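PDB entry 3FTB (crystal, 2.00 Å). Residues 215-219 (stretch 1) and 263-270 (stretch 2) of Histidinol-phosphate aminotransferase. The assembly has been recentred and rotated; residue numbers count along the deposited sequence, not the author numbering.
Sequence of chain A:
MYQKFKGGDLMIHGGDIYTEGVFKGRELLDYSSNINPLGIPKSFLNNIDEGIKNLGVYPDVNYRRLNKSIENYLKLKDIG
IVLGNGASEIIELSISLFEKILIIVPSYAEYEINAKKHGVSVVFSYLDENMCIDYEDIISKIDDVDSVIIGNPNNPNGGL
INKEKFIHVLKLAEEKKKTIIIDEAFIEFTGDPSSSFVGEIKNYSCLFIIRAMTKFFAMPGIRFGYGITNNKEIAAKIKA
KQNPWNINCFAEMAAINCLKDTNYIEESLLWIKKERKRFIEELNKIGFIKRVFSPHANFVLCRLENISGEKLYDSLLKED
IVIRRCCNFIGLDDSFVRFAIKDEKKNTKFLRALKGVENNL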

# COMPACT_ATOMS: atom_id res chain seq x y z
N LYS A 215 8.69 -11.53 -7.54
CA LYS A 215 9.53 -12.05 -8.60
C LYS A 215 9.20 -13.52 -8.87
O LYS A 215 8.74 -13.86 -9.96
CB LYS A 215 11.02 -11.88 -8.24
CG LYS A 215 11.49 -10.43 -8.17
CD LYS A 215 11.26 -9.69 -9.48
CE LYS A 215 12.01 -8.36 -9.54
NZ LYS A 215 11.41 -7.32 -8.66
N PHE A 216 9.41 -14.36 -7.86
CA PHE A 216 9.26 -15.81 -8.01
C PHE A 216 7.83 -16.30 -8.28
O PHE A 216 7.64 -17.34 -8.92
CB PHE A 216 9.83 -16.53 -6.79
CG PHE A 216 9.90 -18.02 -6.94
CD1 PHE A 216 10.76 -18.61 -7.85
CD2 PHE A 216 9.10 -18.84 -6.16
CE1 PHE A 216 10.82 -19.99 -7.98
CE2 PHE A 216 9.16 -20.21 -6.29
CZ PHE A 216 10.02 -20.79 -7.20
N PHE A 217 6.84 -15.57 -7.78
CA PHE A 217 5.44 -15.97 -7.92
C PHE A 217 4.74 -15.19 -9.02
O PHE A 217 3.51 -15.29 -9.18
CB PHE A 217 4.68 -15.84 -6.59
CG PHE A 217 5.01 -16.92 -5.60
CD1 PHE A 217 5.95 -16.71 -4.61
CD2 PHE A 217 4.39 -18.16 -5.68
CE1 PHE A 217 6.27 -17.71 -3.70
CE2 PHE A 217 4.71 -19.17 -4.79
CZ PHE A 217 5.66 -18.94 -3.79
N ALA A 218 5.52 -14.42 -9.77
CA ALA A 218 5.09 -13.76 -11.01
C ALA A 218 3.99 -12.71 -10.84
O ALA A 218 3.35 -12.32 -11.84
CB ALA A 218 4.67 -14.81 -12.06
N MET A 219 3.79 -12.25 -9.61
CA MET A 219 2.67 -11.35 -9.31
C MET A 219 3.11 -9.96 -8.78
O MET A 219 2.86 -9.65 -7.62
CB MET A 219 1.68 -12.02 -8.33
CG MET A 219 0.89 -13.22 -8.92
SD MET A 219 -0.35 -14.04 -7.84
CE MET A 219 0.70 -14.60 -6.51
N ASN A 263 3.14 -27.35 -6.43
CA ASN A 263 3.31 -27.77 -7.82
C ASN A 263 3.58 -26.63 -8.82
O ASN A 263 4.00 -26.86 -9.95
CB ASN A 263 2.16 -28.67 -8.27
CG ASN A 263 2.23 -30.06 -7.65
OD1 ASN A 263 3.29 -30.69 -7.63
ND2 ASN A 263 1.10 -30.54 -7.13
N TYR A 264 3.33 -25.40 -8.38
CA TYR A 264 3.77 -24.23 -9.13
C TYR A 264 5.24 -24.02 -8.79
O TYR A 264 6.05 -23.66 -9.66
CB TYR A 264 2.97 -22.98 -8.73
CG TYR A 264 3.50 -21.72 -9.37
CD1 TYR A 264 3.05 -21.30 -10.61
CD2 TYR A 264 4.49 -20.96 -8.74
CE1 TYR A 264 3.53 -20.16 -11.20
CE2 TYR A 264 4.99 -19.81 -9.33
CZ TYR A 264 4.50 -19.42 -10.56
OH TYR A 264 4.98 -18.28 -11.16
N ILE A 265 5.57 -24.24 -7.53
CA ILE A 265 6.94 -24.08 -7.06
C ILE A 265 7.92 -25.12 -7.62
O ILE A 265 9.11 -24.85 -7.75
CB ILE A 265 6.98 -24.05 -5.51
CG1 ILE A 265 6.15 -22.87 -4.98
CG2 ILE A 265 8.42 -23.98 -5.00
CD1 ILE A 265 5.86 -22.91 -3.48
N GLU A 266 7.43 -26.30 -7.99
CA GLU A 266 8.31 -27.37 -8.47
C GLU A 266 8.50 -27.33 -9.98
O GLU A 266 9.56 -27.67 -10.51
CB GLU A 266 7.77 -28.74 -8.06
CG GLU A 266 7.81 -29.01 -6.57
CD GLU A 266 7.15 -30.33 -6.22
OE1 GLU A 266 7.45 -30.87 -5.13
OE2 GLU A 266 6.34 -30.83 -7.03
N GLU A 267 7.44 -26.93 -10.67
CA GLU A 267 7.47 -26.77 -12.11
C GLU A 267 8.41 -25.60 -12.43
O GLU A 267 9.06 -25.55 -13.48
CB GLU A 267 6.06 -26.50 -12.63
CG GLU A 267 5.90 -26.61 -14.15
CD GLU A 267 4.81 -25.69 -14.70
OE1 GLU A 267 5.01 -25.12 -15.80
OE2 GLU A 267 3.76 -25.54 -14.03
N SER A 268 8.50 -24.66 -11.50
CA SER A 268 9.33 -23.48 -11.65
C SER A 268 10.82 -23.82 -11.45
O SER A 268 11.66 -23.47 -12.29
CB SER A 268 8.86 -22.37 -10.69
OG SER A 268 7.56 -21.91 -11.03
N LEU A 269 11.14 -24.49 -10.35
CA LEU A 269 12.49 -25.02 -10.15
C LEU A 269 12.93 -25.86 -11.35
O LEU A 269 14.07 -25.77 -11.80
CB LEU A 269 12.56 -25.86 -8.87
CG LEU A 269 13.03 -25.15 -7.60
CD1 LEU A 269 13.04 -23.63 -7.77
CD2 LEU A 269 12.18 -25.56 -6.40
N LEU A 270 12.02 -26.69 -11.84
CA LEU A 270 12.26 -27.51 -13.01
C LEU A 270 12.76 -26.62 -14.15
O LEU A 270 13.60 -27.01 -14.96
CB LEU A 270 10.96 -28.21 -13.41
CG LEU A 270 10.99 -29.73 -13.58
CD1 LEU A 270 9.91 -30.16 -14.57
CD2 LEU A 270 12.36 -30.21 -14.03

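The contact between this turn and this helix is held by packing; no hydrogen bond crosses it. Two consecutive phenylalanines supply most of the turn's share. The CA-to-CB bonds of F216 and F217 both point sideways to the helix, yet the ends of both rings come nearer, so the reach comes from the length of the side chains rather than from a close backbone. F216 CA remains 8.5 Å from S268 CA, and F217 CA 8.3 Å from I265 CA, leaving room for aromatic rings between the two backbones.

The apolar contacts overlap along the helix, with I265 common to both rings. F216, with chi1 in t, places CE2 4.1 Å from I265 CG2, which lies at the edge of its ring, while its CZ sits 4.2 Å from L269 CD1 and 4.0 Å from S268 CB. F217, with chi1 in m, sets CE2 4.0 Å from I265 CG1 and CD2 4.1 Å from Y264 CE2. The contacting residues Y264, I265, S268 and L269 follow the helical repeat, whereas E266, pointing away, takes no part.

Polar groups meet the contact without bonding across it. Y264 points toward the turn and brings its hydroxyl close to it: Y264 OH lies 3.6 Å from F216 O, 3.8 Å from F217 C and 3.6 Å from A218 CB. That hydroxyl is hydrogen-bonded elsewhere in the structure, so it is satisfied without a partner in the turn.

Each partner is also braced internally. A type I turn runs from K215 to A218, closed by A218 N to K215 O at 3.3 Å. On the helix, S268 OG donates to Y264 O at 2.7 Å, satisfying the serine hydroxyl within its own helix while its CB lies near F216 CZ. The rule is that long aromatic side chains span a wide backbone gap, while buried hydroxyls find their partners outside the contact.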